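Local atomic coordinates of Peptidase_M23 domain-containing protein (Enterococcus faecalis, PDB entry 6SMK), a protein that probably cleaves peptide bonds in bacterial peptidoglycan as the zinc-dependent M23-family D,L-endopeptidase domain of a larger prophage-encoded protein. Residues A[70-78]-A[109-119]; A[2-10]-A[42-50]. The protein carries 1 engineered substitution. One frame throughout, in Å; residues are numbered along the deposited sequence.

Contact 1. Residues A[70-78]-A[109-119]; sequences DNLWAMYGH and AVHYELRKGGP. Engineered in segment 109-119: Ala109 (natural residue His). With ZN (zinc ion), chain F.
Trp73 N donates to Arg115 O at 2.7 Å, a short bond between neighbouring strands. Met75 N and Glu113 O repeat the bond further along the antiparallel pair. On one face of the sheet, Trp73 lies under the turn that follows strand 109-116. Gly118 CA sits over its six-membered ring, 3.5 Å from the centroid, and Pro119 CD over its five-membered ring, while Trp73 NE1 bonds to Asp51. Asn71 OD1 receives Gly117 N from above its amide plane, at 2.8 Å.

Farther along that face, Met75 CG lies over one face of the Arg115 guanidinium. Bends at the second and third torsions of Met75 (-67° and -57°) carry its CE to Arg115 NH1, 3.5 Å away. The edge of the guanidinium is occupied in plane by Pro119 O, bound to NH1 at 2.8 Å. Arg115 NE forms a salt bridge to Glu113 OE2 at 2.7 Å. The other oxygen, OE1, accepts His111 NE2 at 3.0 Å and also binds Thr30. On the other face of the sheet, the edge of Tyr112 meets the face of Tyr76.

His111 ND1 binds zinc at 2.0 Å, with His29 and Asp33 completing the protein ligands, and His78 NE2 bonds to the zinc-bound water. Glu113 is thus a second-shell residue, held in turn by Arg115; its bond, with zinc at ND1, would help set the ring rotation of His111 and probably strengthens it as a ligand.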
ATOM      1  N   ASP A  70       0.378  16.822   2.720  1.00 89.17           N
ATOM      2  CA  ASP A  70       1.347  17.751   2.147  1.00 89.74           C
ATOM      3  C   ASP A  70       2.688  17.085   1.867  1.00 91.74           C
ATOM      4  O   ASP A  70       3.364  17.441   0.893  1.00 94.41           O
ATOM      5  CB  ASP A  70       1.551  18.947   3.071  1.00 98.37           C
ATOM      6  CG  ASP A  70       2.599  19.897   2.554  1.00102.63           C
ATOM      7  OD1 ASP A  70       2.602  20.142   1.322  1.00104.01           O
ATOM      8  OD2 ASP A  70       3.410  20.386   3.373  1.00 94.36           O
ATOM      9  N   ASN A  71       3.085  16.121   2.697  1.00 89.51           N
ATOM     10  CA  ASN A  71       4.374  15.444   2.562  1.00 91.57           C
ATOM     11  C   ASN A  71       4.230  13.966   2.913  1.00 95.09           C
ATOM     12  O   ASN A  71       4.974  13.418   3.728  1.00101.89           O
ATOM     13  CB  ASN A  71       5.428  16.115   3.439  1.00 94.01           C
ATOM     14  CG  ASN A  71       6.815  15.544   3.233  1.00 93.30           C
ATOM     15  OD1 ASN A  71       7.139  15.060   2.160  1.00 94.17           O
ATOM     16  ND2 ASN A  71       7.642  15.604   4.269  1.00 97.91           N
ATOM     17  N   LEU A  72       3.262  13.300   2.285  1.00 76.29           N
ATOM     18  CA  LEU A  72       2.974  11.912   2.618  1.00 69.43           C
ATOM     19  C   LEU A  72       2.273  11.249   1.449  1.00 70.89           C
ATOM     20  O   LEU A  72       1.309  11.802   0.902  1.00 73.70           O
ATOM     21  CB  LEU A  72       2.104  11.819   3.868  1.00 77.42           C
ATOM     22  CG  LEU A  72       2.304  10.547   4.667  1.00 89.49           C
ATOM     23  CD1 LEU A  72       3.775  10.360   4.946  1.00 95.73           C
ATOM     24  CD2 LEU A  72       1.531  10.656   5.953  1.00 97.54           C
ATOM     25  N   TRP A  73       2.764  10.071   1.076  1.00 72.77           N
ATOM     26  CA  TRP A  73       2.231   9.292  -0.032  1.00 71.43           C
ATOM     27  C   TRP A  73       1.864   7.912   0.482  1.00 79.59           C
ATOM     28  O   TRP A  73       2.667   7.272   1.172  1.00 82.14           O
ATOM     29  CB  TRP A  73       3.249   9.172  -1.167  1.00 76.44           C
ATOM     30  CG  TRP A  73       3.384  10.420  -1.976  1.00 87.00           C
ATOM     31  CD1 TRP A  73       2.902  10.639  -3.234  1.00 90.29           C
ATOM     32  CD2 TRP A  73       4.049  11.627  -1.586  1.00 83.60           C
ATOM     33  NE1 TRP A  73       3.225  11.910  -3.651  1.00 75.65           N
ATOM     34  CE2 TRP A  73       3.924  12.535  -2.653  1.00 74.46           C
ATOM     35  CE3 TRP A  73       4.736  12.030  -0.435  1.00 89.95           C
ATOM     36  CZ2 TRP A  73       4.450  13.820  -2.597  1.00 72.58           C
ATOM     37  CZ3 TRP A  73       5.256  13.308  -0.384  1.00 82.89           C
ATOM     38  CH2 TRP A  73       5.117  14.184  -1.459  1.00 73.12           C
ATOM     39  N   ALA A  74       0.655   7.462   0.157  1.00 74.72           N
ATOM     40  CA  ALA A  74       0.212   6.110   0.464  1.00 62.78           C
ATOM     41  C   ALA A  74       0.416   5.230  -0.764  1.00 70.16           C
ATOM     42  O   ALA A  74      -0.038   5.572  -1.860  1.00 79.21           O
ATOM     43  CB  ALA A  74      -1.256   6.098   0.897  1.00 56.42           C
ATOM     44  N   MET A  75       1.101   4.107  -0.581  1.00 68.89           N
ATOM     45  CA  MET A  75       1.395   3.171  -1.657  1.00 68.59           C
ATOM     46  C   MET A  75       0.594   1.890  -1.457  1.00 78.31           C
ATOM     47  O   MET A  75       0.551   1.349  -0.347  1.00 89.77           O
ATOM     48  CB  MET A  75       2.885   2.855  -1.703  1.00 69.34           C
ATOM     49  CG  MET A  75       3.792   4.032  -1.382  1.00 81.40           C
ATOM     50  SD  MET A  75       3.700   5.301  -2.655  1.00 80.41           S
ATOM     51  CE  MET A  75       4.158   4.384  -4.129  1.00 80.01           C
ATOM     52  N   TYR A  76      -0.037   1.409  -2.524  1.00 66.10           N
ATOM     53  CA  TYR A  76      -0.802   0.169  -2.501  1.00 58.49           C
ATOM     54  C   TYR A  76      -0.185  -0.775  -3.522  1.00 69.67           C
ATOM     55  O   TYR A  76      -0.234  -0.496  -4.725  1.00 65.13           O
ATOM     56  CB  TYR A  76      -2.277   0.408  -2.836  1.00 55.05           C
ATOM     57  CG  TYR A  76      -3.002   1.444  -2.007  1.00 62.44           C
ATOM     58  CD1 TYR A  76      -2.750   2.803  -2.168  1.00 70.29           C
ATOM     59  CD2 TYR A  76      -3.965   1.065  -1.090  1.00 63.82           C
ATOM     60  CE1 TYR A  76      -3.426   3.742  -1.418  1.00 73.57           C
ATOM     61  CE2 TYR A  76      -4.638   1.992  -0.342  1.00 69.73           C
ATOM     62  CZ  TYR A  76      -4.373   3.324  -0.510  1.00 79.70           C
ATOM     63  OH  TYR A  76      -5.062   4.238   0.247  1.00 91.18           O
ATOM     64  N   GLY A  77       0.360  -1.902  -3.054  1.00 71.93           N
ATOM     65  CA  GLY A  77       1.207  -2.745  -3.866  1.00 68.46           C
ATOM     66  C   GLY A  77       0.713  -4.169  -4.070  1.00 66.79           C
ATOM     67  O   GLY A  77      -0.308  -4.595  -3.522  1.00 75.05           O
ATOM     68  N   HIS A  78       1.488  -4.905  -4.882  1.00 68.87           N
ATOM     69  CA  HIS A  78       1.230  -6.315  -5.208  1.00 65.40           C
ATOM     70  C   HIS A  78      -0.135  -6.488  -5.870  1.00 75.61           C
ATOM     71  O   HIS A  78      -0.869  -7.426  -5.574  1.00103.42           O
ATOM     72  CB  HIS A  78       1.318  -7.210  -3.962  1.00 67.10           C
ATOM     73  CG  HIS A  78       2.594  -7.094  -3.188  1.00 63.21           C
ATOM     74  ND1 HIS A  78       3.836  -7.226  -3.769  1.00 66.45           N
ATOM     75  CD2 HIS A  78       2.818  -6.886  -1.867  1.00 65.81           C
ATOM     76  CE1 HIS A  78       4.772  -7.100  -2.842  1.00 69.38           C
ATOM     77  NE2 HIS A  78       4.182  -6.890  -1.678  1.00 67.94           N
ATOM     78  N   ALA A 109      -2.046 -10.681  -1.422  1.00 77.46           N
ATOM     79  CA  ALA A 109      -2.164  -9.682  -0.361  1.00 72.06           C
ATOM     80  C   ALA A 109      -1.944  -8.311  -0.971  1.00 71.64           C
ATOM     81  O   ALA A 109      -1.492  -8.174  -2.112  1.00 83.37           O
ATOM     82  CB  ALA A 109      -1.165  -9.896   0.774  1.00 71.15           C
ATOM     83  N   VAL A 110      -2.261  -7.290  -0.188  1.00 62.70           N
ATOM     84  CA  VAL A 110      -2.010  -5.913  -0.580  1.00 58.20           C
ATOM     85  C   VAL A 110      -1.092  -5.292   0.453  1.00 69.78           C
ATOM     86  O   VAL A 110      -1.279  -5.476   1.663  1.00 75.30           O
ATOM     87  CB  VAL A 110      -3.296  -5.097  -0.720  1.00 54.58           C
ATOM     88  CG1 VAL A 110      -4.133  -5.206   0.529  1.00 67.84           C
ATOM     89  CG2 VAL A 110      -2.943  -3.678  -0.999  1.00 52.49           C
ATOM     90  N   HIS A 111      -0.089  -4.591  -0.032  1.00 72.14           N
ATOM     91  CA  HIS A 111       0.948  -4.014   0.795  1.00 67.81           C
ATOM     92  C   HIS A 111       0.681  -2.519   0.851  1.00 73.75           C
ATOM     93  O   HIS A 111       0.703  -1.840  -0.183  1.00 81.76           O
ATOM     94  CB  HIS A 111       2.318  -4.346   0.205  1.00 77.54           C
ATOM     95  CG  HIS A 111       3.466  -3.691   0.898  1.00 85.51           C
ATOM     96  ND1 HIS A 111       4.271  -4.359   1.792  1.00 99.70           N
ATOM     97  CD2 HIS A 111       3.952  -2.432   0.819  1.00 84.48           C
ATOM     98  CE1 HIS A 111       5.201  -3.538   2.239  1.00 86.63           C
ATOM     99  NE2 HIS A 111       5.030  -2.362   1.663  1.00 88.42           N
ATOM    100  N   TYR A 112       0.375  -2.024   2.042  1.00 64.22           N
ATOM    101  CA  TYR A 112       0.092  -0.612   2.262  1.00 67.61           C
ATOM    102  C   TYR A 112       1.325   0.023   2.887  1.00 65.29           C
ATOM    103  O   TYR A 112       1.738  -0.372   3.983  1.00 66.54           O
ATOM    104  CB  TYR A 112      -1.135  -0.462   3.159  1.00 59.65           C
ATOM    105  CG  TYR A 112      -1.547   0.945   3.524  1.00 66.49           C
ATOM    106  CD1 TYR A 112      -2.516   1.623   2.783  1.00 63.60           C
ATOM    107  CD2 TYR A 112      -1.015   1.577   4.647  1.00 74.74           C
ATOM    108  CE1 TYR A 112      -2.923   2.900   3.133  1.00 61.78           C
ATOM    109  CE2 TYR A 112      -1.416   2.850   5.006  1.00 73.12           C
ATOM    110  CZ  TYR A 112      -2.366   3.507   4.247  1.00 69.05           C
ATOM    111  OH  TYR A 112      -2.759   4.773   4.606  1.00 70.45           O
ATOM    112  N   GLU A 113       1.925   0.977   2.180  1.00 67.41           N
ATOM    113  CA  GLU A 113       3.159   1.620   2.613  1.00 82.04           C
ATOM    114  C   GLU A 113       2.957   3.124   2.689  1.00 78.16           C
ATOM    115  O   GLU A 113       2.301   3.717   1.827  1.00 73.44           O
ATOM    116  CB  GLU A 113       4.322   1.294   1.665  1.00 76.94           C
ATOM    117  CG  GLU A 113       5.638   1.927   2.058  1.00 79.86           C
ATOM    118  CD  GLU A 113       6.825   1.279   1.378  1.00 97.59           C
ATOM    119  OE1 GLU A 113       6.784   0.046   1.181  1.00101.58           O
ATOM    120  OE2 GLU A 113       7.797   1.994   1.046  1.00 98.15           O
ATOM    121  N   LEU A 114       3.516   3.733   3.725  1.00 77.60           N
ATOM    122  CA  LEU A 114       3.442   5.175   3.912  1.00 86.78           C
ATOM    123  C   LEU A 114       4.824   5.778   3.677  1.00 78.86           C
ATOM    124  O   LEU A 114       5.784   5.425   4.373  1.00 79.45           O
ATOM    125  CB  LEU A 114       2.924   5.501   5.311  1.00 96.05           C
ATOM    126  CG  LEU A 114       1.920   6.642   5.377  1.00 96.65           C
ATOM    127  CD1 LEU A 114       0.947   6.517   4.225  1.00 92.69           C
ATOM    128  CD2 LEU A 114       1.191   6.597   6.699  1.00101.23           C
ATOM    129  N   ARG A 115       4.927   6.674   2.693  1.00 68.12           N
ATOM    130  CA  ARG A 115       6.196   7.298   2.320  1.00 79.30           C
ATOM    131  C   ARG A 115       6.128   8.806   2.523  1.00 77.34           C
ATOM    132  O   ARG A 115       5.142   9.449   2.139  1.00 84.87           O
ATOM    133  CB  ARG A 115       6.574   6.993   0.864  1.00 82.15           C
ATOM    134  CG  ARG A 115       7.319   5.685   0.671  1.00 81.39           C
ATOM    135  CD  ARG A 115       7.374   5.260  -0.788  1.00 81.76           C
ATOM    136  NE  ARG A 115       7.671   3.836  -0.910  1.00 88.93           N
ATOM    137  CZ  ARG A 115       7.698   3.153  -2.053  1.00 87.62           C
ATOM    138  NH1 ARG A 115       7.451   3.752  -3.216  1.00 77.06           N
ATOM    139  NH2 ARG A 115       7.983   1.856  -2.031  1.00 86.47           N
ATOM    140  N   LYS A 116       7.174   9.361   3.129  1.00 73.53           N
ATOM    141  CA  LYS A 116       7.339  10.802   3.259  1.00 75.92           C
ATOM    142  C   LYS A 116       8.422  11.275   2.299  1.00 81.79           C
ATOM    143  O   LYS A 116       9.319  10.516   1.921  1.00 87.62           O
ATOM    144  CB  LYS A 116       7.698  11.213   4.695  1.00 79.87           C
ATOM    145  CG  LYS A 116       8.889  10.451   5.299  1.00 88.21           C
ATOM    146  CD  LYS A 116       9.636  11.228   6.412  1.00 96.75           C
ATOM    147  CE  LYS A 116       8.731  11.593   7.598  1.00101.93           C
ATOM    148  NZ  LYS A 116       9.481  12.237   8.728  1.00109.49           N
ATOM    149  N   GLY A 117       8.323  12.533   1.894  1.00 84.27           N
ATOM    150  CA  GLY A 117       9.302  13.112   1.008  1.00 89.01           C
ATOM    151  C   GLY A 117       9.038  12.902  -0.464  1.00 83.14           C
ATOM    152  O   GLY A 117       9.693  13.538  -1.291  1.00 80.29           O
ATOM    153  N   GLY A 118       8.099  12.044  -0.820  1.00 73.80           N
ATOM    154  CA  GLY A 118       7.795  11.818  -2.206  1.00 78.38           C
ATOM    155  C   GLY A 118       7.310  10.404  -2.421  1.00 88.56           C
ATOM    156  O   GLY A 118       7.406   9.550  -1.537  1.00103.22           O
ATOM    157  N   PRO A 119       6.776  10.135  -3.611  1.00 89.56           N
ATOM    158  CA  PRO A 119       6.282   8.778  -3.908  1.00 85.58           C
ATOM    159  C   PRO A 119       7.350   7.694  -3.845  1.00 87.66           C
ATOM    160  O   PRO A 119       7.012   6.525  -3.639  1.00 90.24           O
ATOM    161  CB  PRO A 119       5.709   8.925  -5.325  1.00 76.61           C
ATOM    162  CG  PRO A 119       6.390  10.166  -5.887  1.00 79.91           C
ATOM    163  CD  PRO A 119       6.535  11.074  -4.716  1.00 78.58           C
TER
HETATM  164 ZN    ZN F 201       4.804  -6.211   2.296  1.00 85.14          ZN
HETATM  165  O   HOH W   1       4.862  -7.866   0.681  1.00 59.89           O

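Contact 2. Residues A[2-10]-A[42-50]; sequences GAFAPHFGS and IPAQYPGLV
Ala3 and Phe4, the central residues of a type I turn from Gly2 to Ala5, bring the start of the chain against Tyr46. Phe4 meets Tyr46 with its ring: its CD2 edge stands over one face of the tyrosine ring, 3.6 Å from CG, with the two planes at 57°, an edge-to-face pair tilted well away from perpendicular. Ala5 follows with its backbone. Tyr46 OH donates to Ala5 O at 2.6 Å, in the carbonyl plane and on a lone pair, so the phenol is held by a bond at its hydroxyl as well as by an aromatic edge over its face.

Pro6 packs on Tyr112. His7 also engages by its backbone: its N-H reaches Gln45 OE1 at 2.8 Å, approaching from above the amide plane, while the imidazole presents its edge to Tyr46 OH.

Phe8 completes the walk by lying against the same glutamine. Gln45 bends at its second torsion (-50°), which places its amide over the face of the phenyl ring, tilted 40° to it, with CD 3.8 Å above the plane and near the centre. The amide nitrogen NE2 turns back to Pro43 O at 2.8 Å. With both ends of the amide engaged, its orientation is probably held by these hydrogen bonds. Beyond it, Phe8 CE1 reaches Ile42 CG2 at 4.0 Å, and Tyr34 meets the phenyl edge-to-face.

Here an irregular N-terminal segment is held by side-chain-to-backbone hydrogen bonds and aromatic rings to the connection between strands 41-43 and 48-54, packing across the antiparallel sheet of an M23 peptidase fold.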
ATOM      1  N   GLY A   2      -2.022   6.920  14.639  1.00 82.39           N
ATOM      2  CA  GLY A   2      -1.739   6.680  13.238  1.00 81.18           C
ATOM      3  C   GLY A   2      -2.638   7.493  12.339  1.00 90.49           C
ATOM      4  O   GLY A   2      -3.722   7.042  11.967  1.00104.71           O
ATOM      5  N   ALA A   3      -2.187   8.696  11.976  1.00 83.71           N
ATOM      6  CA  ALA A   3      -3.066   9.599  11.247  1.00 82.78           C
ATOM      7  C   ALA A   3      -3.381   9.098   9.852  1.00 76.23           C
ATOM      8  O   ALA A   3      -4.343   9.581   9.246  1.00 71.35           O
ATOM      9  CB  ALA A   3      -2.458  10.998  11.160  1.00 88.26           C
ATOM     10  N   PHE A   4      -2.595   8.154   9.325  1.00 80.72           N
ATOM     11  CA  PHE A   4      -2.889   7.573   8.019  1.00 78.55           C
ATOM     12  C   PHE A   4      -2.778   6.057   8.062  1.00 65.12           C
ATOM     13  O   PHE A   4      -2.503   5.417   7.042  1.00 75.24           O
ATOM     14  CB  PHE A   4      -1.995   8.167   6.929  1.00 72.33           C
ATOM     15  CG  PHE A   4      -2.337   9.580   6.602  1.00 67.89           C
ATOM     16  CD1 PHE A   4      -1.797  10.621   7.332  1.00 63.80           C
ATOM     17  CD2 PHE A   4      -3.247   9.870   5.602  1.00 81.10           C
ATOM     18  CE1 PHE A   4      -2.138  11.928   7.048  1.00 66.34           C
ATOM     19  CE2 PHE A   4      -3.586  11.180   5.306  1.00 75.55           C
ATOM     20  CZ  PHE A   4      -3.034  12.206   6.030  1.00 66.14           C
ATOM     21  N   ALA A   5      -3.008   5.477   9.235  1.00106.60           N
ATOM     22  CA  ALA A   5      -3.087   4.037   9.354  1.00 80.78           C
ATOM     23  C   ALA A   5      -4.118   3.488   8.372  1.00 85.07           C
ATOM     24  O   ALA A   5      -5.120   4.147   8.079  1.00100.34           O
ATOM     25  CB  ALA A   5      -3.465   3.649  10.778  1.00 92.10           C
ATOM     26  N   PRO A   6      -3.888   2.291   7.836  1.00 74.33           N
ATOM     27  CA  PRO A   6      -4.887   1.655   6.963  1.00 64.76           C
ATOM     28  C   PRO A   6      -6.034   1.060   7.758  1.00 73.87           C
ATOM     29  O   PRO A   6      -5.839   0.506   8.845  1.00 90.11           O
ATOM     30  CB  PRO A   6      -4.089   0.547   6.271  1.00 64.24           C
ATOM     31  CG  PRO A   6      -3.033   0.183   7.288  1.00 77.38           C
ATOM     32  CD  PRO A   6      -2.679   1.464   8.005  1.00 73.53           C
ATOM     33  N   HIS A   7      -7.241   1.155   7.195  1.00 71.69           N
ATOM     34  CA  HIS A   7      -8.442   0.614   7.832  1.00 80.03           C
ATOM     35  C   HIS A   7      -9.251  -0.197   6.817  1.00 78.74           C
ATOM     36  O   HIS A   7     -10.432   0.035   6.567  1.00 83.77           O
ATOM     37  CB  HIS A   7      -9.257   1.730   8.456  1.00 82.85           C
ATOM     38  CG  HIS A   7      -8.534   2.454   9.544  1.00 88.87           C
ATOM     39  ND1 HIS A   7      -7.996   3.710   9.371  1.00 95.00           N
ATOM     40  CD2 HIS A   7      -8.252   2.094  10.816  1.00 91.02           C
ATOM     41  CE1 HIS A   7      -7.420   4.098  10.493  1.00 97.87           C
ATOM     42  NE2 HIS A   7      -7.563   3.137  11.387  1.00 99.98           N
ATOM     43  N   PHE A   8      -8.585  -1.174   6.220  1.00 71.32           N
ATOM     44  CA  PHE A   8      -9.262  -2.084   5.315  1.00 68.60           C
ATOM     45  C   PHE A   8     -10.263  -2.906   6.090  1.00 76.85           C
ATOM     46  O   PHE A   8     -10.006  -3.317   7.223  1.00 86.51           O
ATOM     47  CB  PHE A   8      -8.268  -3.015   4.642  1.00 58.76           C
ATOM     48  CG  PHE A   8      -7.363  -2.330   3.673  1.00 60.52           C
ATOM     49  CD1 PHE A   8      -7.834  -1.903   2.444  1.00 67.67           C
ATOM     50  CD2 PHE A   8      -6.034  -2.121   3.986  1.00 65.91           C
ATOM     51  CE1 PHE A   8      -7.001  -1.283   1.552  1.00 78.11           C
ATOM     52  CE2 PHE A   8      -5.194  -1.508   3.095  1.00 68.33           C
ATOM     53  CZ  PHE A   8      -5.673  -1.093   1.876  1.00 75.92           C
ATOM     54  N   GLY A   9     -11.398  -3.155   5.482  1.00 76.87           N
ATOM     55  CA  GLY A   9     -12.422  -3.956   6.103  1.00 80.67           C
ATOM     56  C   GLY A   9     -12.311  -5.391   5.670  1.00 71.47           C
ATOM     57  O   GLY A   9     -11.226  -5.891   5.357  1.00 90.08           O
ATOM     58  N   SER A  10     -13.451  -6.056   5.626  1.00 67.10           N
ATOM     59  CA  SER A  10     -13.485  -7.400   5.097  1.00 72.01           C
ATOM     60  C   SER A  10     -13.361  -7.357   3.575  1.00 74.37           C
ATOM     61  O   SER A  10     -13.734  -6.367   2.944  1.00 89.25           O
ATOM     62  CB  SER A  10     -14.772  -8.085   5.517  1.00 87.57           C
ATOM     63  OG  SER A  10     -14.792  -8.242   6.918  1.00110.65           O
ATOM     64  N   ILE A  42      -9.294  -3.187  -4.123  1.00 80.55           N
ATOM     65  CA  ILE A  42      -8.616  -2.427  -3.076  1.00 69.64           C
ATOM     66  C   ILE A  42      -9.274  -1.054  -2.983  1.00 70.03           C
ATOM     67  O   ILE A  42      -9.062  -0.223  -3.878  1.00 78.27           O
ATOM     68  CB  ILE A  42      -7.131  -2.217  -3.399  1.00 75.69           C
ATOM     69  CG1 ILE A  42      -6.365  -3.534  -3.569  1.00 69.61           C
ATOM     70  CG2 ILE A  42      -6.499  -1.288  -2.384  1.00 87.16           C
ATOM     71  CD1 ILE A  42      -5.647  -3.961  -2.371  1.00 91.16           C
ATOM     72  N   PRO A  43      -9.980  -0.738  -1.903  1.00 67.59           N
ATOM     73  CA  PRO A  43     -10.507   0.620  -1.756  1.00 69.45           C
ATOM     74  C   PRO A  43      -9.493   1.534  -1.083  1.00 78.37           C
ATOM     75  O   PRO A  43      -8.827   1.164  -0.112  1.00 77.35           O
ATOM     76  CB  PRO A  43     -11.751   0.399  -0.890  1.00 62.22           C
ATOM     77  CG  PRO A  43     -11.439  -0.828  -0.088  1.00 57.09           C
ATOM     78  CD  PRO A  43     -10.492  -1.655  -0.877  1.00 63.07           C
ATOM     79  N   ALA A  44      -9.344   2.732  -1.653  1.00 79.40           N
ATOM     80  CA  ALA A  44      -8.377   3.698  -1.153  1.00 56.32           C
ATOM     81  C   ALA A  44      -8.729   4.114   0.269  1.00 65.56           C
ATOM     82  O   ALA A  44      -9.885   4.426   0.569  1.00 65.81           O
ATOM     83  CB  ALA A  44      -8.343   4.920  -2.055  1.00 55.21           C
ATOM     84  N   GLN A  45      -7.717   4.128   1.139  1.00 62.64           N
ATOM     85  CA  GLN A  45      -7.930   4.440   2.546  1.00 66.63           C
ATOM     86  C   GLN A  45      -8.094   5.934   2.797  1.00 75.82           C
ATOM     87  O   GLN A  45      -8.872   6.336   3.671  1.00 73.40           O
ATOM     88  CB  GLN A  45      -6.762   3.902   3.359  1.00 68.87           C
ATOM     89  CG  GLN A  45      -6.684   2.407   3.320  1.00 67.02           C
ATOM     90  CD  GLN A  45      -8.001   1.778   3.651  1.00 78.17           C
ATOM     91  OE1 GLN A  45      -8.472   1.853   4.791  1.00 85.68           O
ATOM     92  NE2 GLN A  45      -8.623   1.168   2.656  1.00 76.06           N
ATOM     93  N   TYR A  46      -7.372   6.766   2.058  1.00 67.64           N
ATOM     94  CA  TYR A  46      -7.438   8.203   2.240  1.00 64.14           C
ATOM     95  C   TYR A  46      -7.558   8.858   0.873  1.00 67.10           C
ATOM     96  O   TYR A  46      -7.072   8.310  -0.124  1.00 66.34           O
ATOM     97  CB  TYR A  46      -6.195   8.701   3.001  1.00 67.35           C
ATOM     98  CG  TYR A  46      -6.131   8.117   4.396  1.00 69.11           C
ATOM     99  CD1 TYR A  46      -5.508   6.903   4.639  1.00 67.41           C
ATOM    100  CD2 TYR A  46      -6.740   8.758   5.459  1.00 73.97           C
ATOM    101  CE1 TYR A  46      -5.484   6.358   5.913  1.00 71.25           C
ATOM    102  CE2 TYR A  46      -6.710   8.230   6.729  1.00 72.79           C
ATOM    103  CZ  TYR A  46      -6.092   7.029   6.957  1.00 76.26           C
ATOM    104  OH  TYR A  46      -6.087   6.509   8.235  1.00 89.31           O
ATOM    105  N   PRO A  47      -8.221  10.007   0.786  1.00 73.98           N
ATOM    106  CA  PRO A  47      -8.309  10.708  -0.499  1.00 71.24           C
ATOM    107  C   PRO A  47      -6.990  11.352  -0.861  1.00 74.04           C
ATOM    108  O   PRO A  47      -6.223  11.777   0.005  1.00 87.65           O
ATOM    109  CB  PRO A  47      -9.373  11.778  -0.244  1.00 73.70           C
ATOM    110  CG  PRO A  47      -9.215  12.075   1.191  1.00 81.22           C
ATOM    111  CD  PRO A  47      -8.895  10.752   1.857  1.00 85.41           C
ATOM    112  N   GLY A  48      -6.743  11.446  -2.159  1.00 70.82           N
ATOM    113  CA  GLY A  48      -5.587  12.184  -2.624  1.00 69.84           C
ATOM    114  C   GLY A  48      -5.449  12.099  -4.127  1.00 70.85           C
ATOM    115  O   GLY A  48      -6.331  11.595  -4.829  1.00 73.52           O
ATOM    116  N   LEU A  49      -4.307  12.590  -4.598  1.00 74.67           N
ATOM    117  CA  LEU A  49      -3.957  12.649  -6.011  1.00 72.24           C
ATOM    118  C   LEU A  49      -3.069  11.467  -6.373  1.00 75.27           C
ATOM    119  O   LEU A  49      -2.064  11.210  -5.699  1.00 83.15           O
ATOM    120  CB  LEU A  49      -3.230  13.956  -6.308  1.00 78.29           C
ATOM    121  CG  LEU A  49      -2.536  14.094  -7.659  1.00 84.91           C
ATOM    122  CD1 LEU A  49      -3.557  14.366  -8.752  1.00 95.45           C
ATOM    123  CD2 LEU A  49      -1.482  15.185  -7.596  1.00 87.21           C
ATOM    124  N   VAL A  50      -3.446  10.745  -7.424  1.00 68.90           N
ATOM    125  CA  VAL A  50      -2.611   9.670  -7.954  1.00 66.83           C
ATOM    126  C   VAL A  50      -1.468  10.310  -8.727  1.00 73.36           C
ATOM    127  O   VAL A  50      -1.687  10.942  -9.763  1.00 80.72           O
ATOM    128  CB  VAL A  50      -3.411   8.723  -8.852  1.00 67.33           C
ATOM    129  CG1 VAL A  50      -2.454   7.844  -9.664  1.00 62.35           C
ATOM    130  CG2 VAL A  50      -4.373   7.884  -8.015  1.00 61.94           C
TER

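Overall arrangement
The two contacts follow each other along the chain: contact 2 closes before contact 1 opens, and their centres lie about 10 Å apart. Both reach the same curled antiparallel sheet. Contact 1 pairs strands 72-82 and 109-116 near the centre of the domain, whereas contact 2 sets the N-terminal loop against strand 41-43 and the turn after it. They meet on the sheet face bearing Tyr76 and Tyr112, where Tyr112 OH probably bonds to Phe4 O, Tyr76 OH probably bonds to Gln45 N, and Val110 packs on Ile42. Strand 109-116 gives His111 to the zinc site, with His29 and Asp33 from strand 28-35, while the opposite face of the sheet meets the N-terminal segment.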